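PDB 4ZQY: ringhalexin from Hemachatus haemachatus, which inhibits activation of coagulation factor X by factor VIIa in the extrinsic tenase complex, acting as an anticoagulant, and is weakly and irreversibly neurotoxic. Local coordinates for residues R1-Y7 against A59-R65; F25-G31 against E50-D56. One frame throughout, in Å; residues are numbered along the deposited sequence.

Contact 1 (R1-Y7 against A59-R65); sequences RLCLSDY and ARDKCNR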
loop_
_atom_site.group_PDB
_atom_site.type_symbol
_atom_site.label_atom_id
_atom_site.label_comp_id
_atom_site.label_asym_id
_atom_site.label_seq_id
_atom_site.Cartn_x
_atom_site.Cartn_y
_atom_site.Cartn_z
ATOM N N ARG A 1 18.748 -7.017 7.358
ATOM C CA ARG A 1 17.874 -6.623 6.262
ATOM C C ARG A 1 18.440 -5.386 5.607
ATOM O O ARG A 1 19.015 -4.518 6.258
ATOM C CB ARG A 1 16.452 -6.385 6.768
ATOM C CG ARG A 1 15.408 -6.038 5.693
ATOM C CD ARG A 1 15.370 -7.089 4.580
ATOM N NE ARG A 1 15.213 -8.480 5.012
ATOM C CZ ARG A 1 14.124 -9.023 5.534
ATOM N NH1 ARG A 1 14.141 -10.300 5.875
ATOM N NH2 ARG A 1 13.026 -8.307 5.703
ATOM N N LEU A 2 18.312 -5.357 4.289
ATOM C CA LEU A 2 18.753 -4.237 3.484
ATOM C C LEU A 2 17.585 -3.559 2.820
ATOM O O LEU A 2 16.725 -4.210 2.231
ATOM C CB LEU A 2 19.723 -4.692 2.398
ATOM C CG LEU A 2 21.084 -5.287 2.719
ATOM C CD1 LEU A 2 21.820 -5.449 1.424
ATOM C CD2 LEU A 2 21.855 -4.412 3.678
ATOM N N CYS A 3 17.539 -2.245 2.981
ATOM C CA CYS A 3 16.487 -1.420 2.419
ATOM C C CYS A 3 17.102 -0.367 1.532
ATOM O O CYS A 3 18.307 -0.134 1.572
ATOM C CB CYS A 3 15.663 -0.763 3.512
ATOM S SG CYS A 3 14.821 -1.939 4.546
ATOM N N LEU A 4 16.254 0.257 0.725
ATOM C CA LEU A 4 16.672 1.339 -0.136
ATOM C C LEU A 4 16.467 2.639 0.604
ATOM O O LEU A 4 15.519 2.777 1.379
ATOM C CB LEU A 4 15.884 1.326 -1.434
ATOM C CG LEU A 4 16.107 0.116 -2.328
ATOM C CD1 LEU A 4 15.195 0.214 -3.533
ATOM C CD2 LEU A 4 17.562 0.080 -2.754
ATOM N N SER A 5 17.359 3.592 0.371
ATOM C CA SER A 5 17.211 4.910 0.964
ATOM C C SER A 5 16.702 5.845 -0.117
ATOM O O SER A 5 15.951 6.785 0.153
ATOM C CB SER A 5 18.542 5.393 1.508
ATOM O OG SER A 5 19.014 4.452 2.452
ATOM N N ASP A 6 17.151 5.578 -1.343
ATOM C CA ASP A 6 16.724 6.323 -2.512
ATOM C C ASP A 6 16.728 5.336 -3.674
ATOM O O ASP A 6 17.483 4.359 -3.659
ATOM C CB ASP A 6 17.618 7.530 -2.783
ATOM C CG ASP A 6 16.978 8.503 -3.757
ATOM O OD1 ASP A 6 16.094 9.269 -3.318
ATOM O OD2 ASP A 6 17.336 8.491 -4.957
ATOM N N TYR A 7 15.897 5.600 -4.683
ATOM C CA TYR A 7 15.910 4.824 -5.915
ATOM C C TYR A 7 15.522 5.696 -7.114
ATOM O O TYR A 7 14.608 6.513 -7.013
ATOM C CB TYR A 7 14.995 3.598 -5.750
ATOM C CG TYR A 7 14.818 2.674 -6.945
ATOM C CD1 TYR A 7 15.790 1.741 -7.277
ATOM C CD2 TYR A 7 13.663 2.713 -7.712
ATOM C CE1 TYR A 7 15.622 0.883 -8.346
ATOM C CE2 TYR A 7 13.485 1.861 -8.784
ATOM C CZ TYR A 7 14.465 0.950 -9.099
ATOM O OH TYR A 7 14.286 0.095 -10.165
ATOM N N ALA A 59 9.209 -6.900 3.047
ATOM C CA ALA A 59 10.124 -7.642 3.917
ATOM C C ALA A 59 11.145 -8.467 3.140
ATOM O O ALA A 59 11.373 -9.639 3.432
ATOM C CB ALA A 59 9.345 -8.529 4.870
ATOM N N ARG A 60 11.763 -7.842 2.149
ATOM C CA ARG A 60 12.847 -8.467 1.411
ATOM C C ARG A 60 13.937 -7.429 1.159
ATOM O O ARG A 60 13.696 -6.230 1.270
ATOM C CB ARG A 60 12.346 -9.051 0.082
ATOM C CG ARG A 60 11.418 -10.263 0.197
ATOM C CD ARG A 60 10.983 -10.803 -1.185
ATOM N NE ARG A 60 12.056 -11.404 -1.987
ATOM C CZ ARG A 60 12.407 -12.690 -1.956
ATOM N NH1 ARG A 60 11.773 -13.548 -1.167
ATOM N NH2 ARG A 60 13.394 -13.124 -2.730
ATOM N N ASP A 61 15.144 -7.886 0.852
ATOM C CA ASP A 61 16.258 -6.969 0.671
ATOM C C ASP A 61 15.996 -6.016 -0.491
ATOM O O ASP A 61 15.774 -6.463 -1.613
ATOM C CB ASP A 61 17.570 -7.717 0.451
ATOM C CG ASP A 61 18.098 -8.340 1.710
ATOM O OD1 ASP A 61 17.527 -8.089 2.784
ATOM O OD2 ASP A 61 19.104 -9.067 1.626
ATOM N N LYS A 62 16.014 -4.715 -0.214
ATOM C CA LYS A 62 15.964 -3.687 -1.255
ATOM C C LYS A 62 14.652 -3.757 -2.010
ATOM O O LYS A 62 14.604 -3.535 -3.224
ATOM C CB LYS A 62 17.180 -3.808 -2.195
ATOM C CG LYS A 62 18.483 -3.519 -1.475
ATOM C CD LYS A 62 19.761 -3.707 -2.278
ATOM C CE LYS A 62 19.589 -4.230 -3.680
ATOM N NZ LYS A 62 20.954 -4.323 -4.306
ATOM N N CYS A 63 13.594 -4.085 -1.272
ATOM C CA CYS A 63 12.266 -4.253 -1.843
ATOM C C CYS A 63 11.451 -2.971 -2.020
ATOM O O CYS A 63 10.557 -2.915 -2.866
ATOM C CB CYS A 63 11.482 -5.239 -0.980
ATOM S SG CYS A 63 11.237 -4.671 0.727
ATOM N N ASN A 64 11.720 -1.955 -1.205
ATOM C CA ASN A 64 10.923 -0.731 -1.284
ATOM C C ASN A 64 11.272 0.199 -2.451
ATOM O O ASN A 64 11.797 1.283 -2.236
ATOM C CB ASN A 64 10.969 0.027 0.063
ATOM C CG ASN A 64 12.388 0.291 0.565
ATOM O OD1 ASN A 64 13.303 -0.508 0.345
ATOM N ND2 ASN A 64 12.558 1.390 1.298
ATOM N N ARG A 65 10.899 -0.160 -3.674
ATOM C CA ARG A 65 11.155 0.757 -4.773
ATOM C C ARG A 65 9.812 1.268 -5.240
ATOM O O ARG A 65 9.481 2.415 -4.981
ATOM C CB ARG A 65 11.938 0.097 -5.920
ATOM C CG ARG A 65 11.825 -1.381 -5.997
ATOM C CD ARG A 65 12.601 -1.952 -7.165
ATOM N NE ARG A 65 12.255 -3.360 -7.308
ATOM C CZ ARG A 65 12.866 -4.352 -6.668
ATOM N NH1 ARG A 65 13.889 -4.096 -5.861
ATOM N NH2 ARG A 65 12.465 -5.603 -6.857
#
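At the base of this three-finger toxin, the C-terminal tail lies along the first strand of the first finger. The tail has no regular strand. Arg1, with chi1 t and chi2 and chi3 both p, curls back so that its NE forms a salt bridge with Asp61 OD1 at 3.2 Å. The same OD1 accepts a hydrogen bond from Leu2 N (3.2 Å). Asp61 and Lys62 are the middle residues of a type II turn from Arg60 to Cys63; Lys62 N donates to Leu2 O at 2.6 Å, and the end of the Lys62 side chain leads away, to a salt bridge with Glu12. Asn64, chi1 p, substitutes for a strand partner: its OD1 accepts from Leu4 N (3.1 Å) and its ND2 donates to Leu4 O (3.3 Å) and also to Phe25 O. Leu4, in the mt rotamer, is buried against Lys62 and Arg65. Beyond the corner at Ser5, the Tyr7 ring takes Arg65 CB over one face in a CH-pi contact, 3.8 Å from the centroid.

Contact 2 (F25-G31 against E50-D56); sequences FKKFPKG and EAQVYVD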
loop_
_atom_site.group_PDB
_atom_site.type_symbol
_atom_site.label_atom_id
_atom_site.label_comp_id
_atom_site.label_asym_id
_atom_site.label_seq_id
_atom_site.Cartn_x
_atom_site.Cartn_y
_atom_site.Cartn_z
ATOM N N PHE A 25 10.301 0.193 4.280
ATOM C CA PHE A 25 9.068 0.900 3.974
ATOM C C PHE A 25 9.318 1.946 2.896
ATOM O O PHE A 25 10.460 2.328 2.645
ATOM C CB PHE A 25 8.467 1.558 5.212
ATOM C CG PHE A 25 9.242 2.728 5.704
ATOM C CD1 PHE A 25 8.997 3.994 5.199
ATOM C CD2 PHE A 25 10.207 2.572 6.671
ATOM C CE1 PHE A 25 9.709 5.073 5.641
ATOM C CE2 PHE A 25 10.922 3.653 7.119
ATOM C CZ PHE A 25 10.673 4.903 6.602
ATOM N N LYS A 26 8.234 2.427 2.294
ATOM C CA LYS A 26 8.281 3.581 1.406
ATOM C C LYS A 26 7.077 4.493 1.632
ATOM O O LYS A 26 5.936 4.054 1.557
ATOM C CB LYS A 26 8.337 3.170 -0.061
ATOM C CG LYS A 26 8.522 4.390 -0.950
ATOM C CD LYS A 26 8.668 4.084 -2.423
ATOM C CE LYS A 26 7.319 3.795 -3.056
ATOM N NZ LYS A 26 7.388 3.733 -4.542
ATOM N N LYS A 27 7.341 5.768 1.888
ATOM C CA LYS A 27 6.288 6.726 2.177
ATOM C C LYS A 27 6.164 7.778 1.060
ATOM O O LYS A 27 7.155 8.361 0.634
ATOM C CB LYS A 27 6.597 7.406 3.517
ATOM C CG LYS A 27 5.425 7.943 4.304
ATOM C CD LYS A 27 5.857 8.458 5.691
ATOM C CE LYS A 27 6.175 7.293 6.650
ATOM N NZ LYS A 27 6.558 7.720 8.035
ATOM N N PHE A 28 4.949 7.994 0.563
ATOM C CA PHE A 28 4.736 8.977 -0.500
ATOM C C PHE A 28 3.336 9.592 -0.418
ATOM O O PHE A 28 2.415 8.959 0.094
ATOM C CB PHE A 28 4.995 8.337 -1.872
ATOM C CG PHE A 28 4.154 7.133 -2.169
ATOM C CD1 PHE A 28 4.517 5.878 -1.705
ATOM C CD2 PHE A 28 3.034 7.247 -2.968
ATOM C CE1 PHE A 28 3.749 4.771 -1.992
ATOM C CE2 PHE A 28 2.258 6.143 -3.262
ATOM C CZ PHE A 28 2.617 4.901 -2.776
ATOM N N PRO A 29 3.176 10.839 -0.896
ATOM C CA PRO A 29 1.896 11.541 -0.724
ATOM C C PRO A 29 0.813 11.051 -1.675
ATOM O O PRO A 29 1.168 10.463 -2.695
ATOM C CB PRO A 29 2.259 12.994 -1.028
ATOM C CG PRO A 29 3.416 12.879 -1.957
ATOM C CD PRO A 29 4.201 11.708 -1.490
ATOM N N LYS A 30 -0.457 11.376 -1.415
ATOM C CA LYS A 30 -1.528 10.766 -2.200
ATOM C C LYS A 30 -2.015 11.518 -3.434
ATOM O O LYS A 30 -2.292 10.891 -4.459
ATOM C CB LYS A 30 -2.764 10.559 -1.290
ATOM C CG LYS A 30 -2.898 9.207 -0.571
ATOM C CD LYS A 30 -4.200 9.062 0.287
ATOM C CE LYS A 30 -5.499 8.789 -0.490
ATOM N NZ LYS A 30 -5.529 7.547 -1.318
ATOM N N GLY A 31 -2.085 12.848 -3.385
ATOM C CA GLY A 31 -2.436 13.560 -4.600
ATOM C C GLY A 31 -1.361 14.268 -5.381
ATOM O O GLY A 31 -1.667 15.158 -6.166
ATOM N N GLU A 50 -0.255 8.339 7.386
ATOM C CA GLU A 50 -0.759 9.651 7.761
ATOM C C GLU A 50 -1.827 10.079 6.753
ATOM O O GLU A 50 -1.981 9.435 5.718
ATOM C CB GLU A 50 0.396 10.659 7.796
ATOM C CG GLU A 50 1.432 10.354 8.884
ATOM C CD GLU A 50 2.775 9.912 8.310
ATOM O OE1 GLU A 50 2.959 10.019 7.081
ATOM O OE2 GLU A 50 3.640 9.447 9.084
ATOM N N ALA A 51 -2.553 11.148 7.078
ATOM C CA ALA A 51 -3.694 11.655 6.295
ATOM C C ALA A 51 -3.609 11.405 4.792
ATOM O O ALA A 51 -4.259 10.491 4.271
ATOM C CB ALA A 51 -3.885 13.134 6.561
ATOM N N GLN A 52 -2.786 12.194 4.109
ATOM C CA GLN A 52 -2.701 12.075 2.661
ATOM C C GLN A 52 -1.409 11.395 2.307
ATOM O O GLN A 52 -0.622 11.917 1.523
ATOM C CB GLN A 52 -2.833 13.444 1.992
ATOM C CG GLN A 52 -4.183 14.095 1.992
ATOM C CD GLN A 52 -4.910 13.849 0.693
ATOM O OE1 GLN A 52 -4.355 14.025 -0.390
ATOM N NE2 GLN A 52 -6.183 13.491 0.793
ATOM N N VAL A 53 -1.207 10.205 2.858
ATOM C CA VAL A 53 0.019 9.470 2.624
ATOM C C VAL A 53 -0.240 7.970 2.499
ATOM O O VAL A 53 -1.047 7.417 3.246
ATOM C CB VAL A 53 1.015 9.701 3.804
ATOM C CG1 VAL A 53 2.141 8.699 3.758
ATOM C CG2 VAL A 53 1.563 11.131 3.820
ATOM N N TYR A 54 0.426 7.326 1.540
ATOM C CA TYR A 54 0.521 5.866 1.483
ATOM C C TYR A 54 1.845 5.400 2.105
ATOM O O TYR A 54 2.838 6.127 2.039
ATOM C CB TYR A 54 0.472 5.347 0.042
ATOM C CG TYR A 54 -0.799 5.607 -0.738
ATOM C CD1 TYR A 54 -1.945 4.869 -0.495
ATOM C CD2 TYR A 54 -0.820 6.515 -1.795
ATOM C CE1 TYR A 54 -3.099 5.083 -1.220
ATOM C CE2 TYR A 54 -1.965 6.718 -2.535
ATOM C CZ TYR A 54 -3.104 5.998 -2.241
ATOM O OH TYR A 54 -4.267 6.188 -2.953
ATOM N N VAL A 55 1.865 4.214 2.722
ATOM C CA VAL A 55 3.140 3.610 3.142
ATOM C C VAL A 55 3.182 2.202 2.551
ATOM O O VAL A 55 2.264 1.406 2.703
ATOM C CB VAL A 55 3.386 3.599 4.696
ATOM C CG1 VAL A 55 2.829 4.856 5.336
ATOM C CG2 VAL A 55 2.817 2.376 5.364
ATOM N N ASP A 56 4.224 1.934 1.786
ATOM C CA ASP A 56 4.469 0.588 1.326
ATOM C C ASP A 56 5.261 -0.047 2.437
ATOM O O ASP A 56 6.078 0.607 3.077
ATOM C CB ASP A 56 5.280 0.541 0.031
ATOM C CG ASP A 56 4.560 1.187 -1.130
ATOM O OD1 ASP A 56 3.376 1.535 -0.963
ATOM O OD2 ASP A 56 5.169 1.335 -2.212
#
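In the three-stranded antiparallel sheet of the three-finger fold, strand 25-29 of the central finger pairs with strand 53-56 of the third. Lys26 with Asp56 and Phe28 with Tyr54 are hydrogen-bonded pairs; Lys27 with Val55 and Pro29 with Val53 are non-hydrogen-bonded ones, so the proline, which lacks an amide hydrogen, costs no bond here. Lys30 and Tyr54 bury the most surface. Just past the strand, Lys30 N still donates to Gln52 O at 3.0 Å. The Lys30 side chain folds over Tyr54: Lys30 CG lies 3.7 Å from the centroid of the Tyr54 ring, over the face, and the p values of chi3 and chi4 bring Lys30 NZ to a very short 2.5 Å hydrogen bond with Tyr54 OH. On its backbone side, Tyr54 exchanges two hydrogen bonds with Phe28, and its CB makes a CH-pi contact over a face of the Phe28 ring, 3.9 Å from the centroid; the two rings themselves meet obliquely. Asp56, the third main contributor, has OD1 at the edge of the Phe28 ring, 3.4 Å from CE1, and that oxygen is hydrogen-bonded to Thr13 of the second subunit. There Val55 and Asp56 pair antiparallel with a strand of that subunit, continuing the sheet across the interface. On the other face, beside Val53 and Val55, a salt bridge joins Lys27 NZ to Glu50 OE2 at 3.5 Å.

From the N terminus, residues 1-7 open the first finger, and contact 1 closes a loop of nearly the whole protein where 59-65 returns to them. Contact 2 closes a shorter loop entirely within that span, with 18 residues, including strand 39-43, between 25-31 and 50-56. Contact 1 thus ties the first finger to the C-terminal tail, whereas contact 2 joins the second and third fingers. Their centres lie about 16 Å apart on opposite sides of the chain's centre, yet they touch: Asn64 ND2 is 2.7 Å from Phe25 O and Arg65 O 2.5 Å from Lys26 NZ, both probable hydrogen bonds, coupling the tail to the central strand.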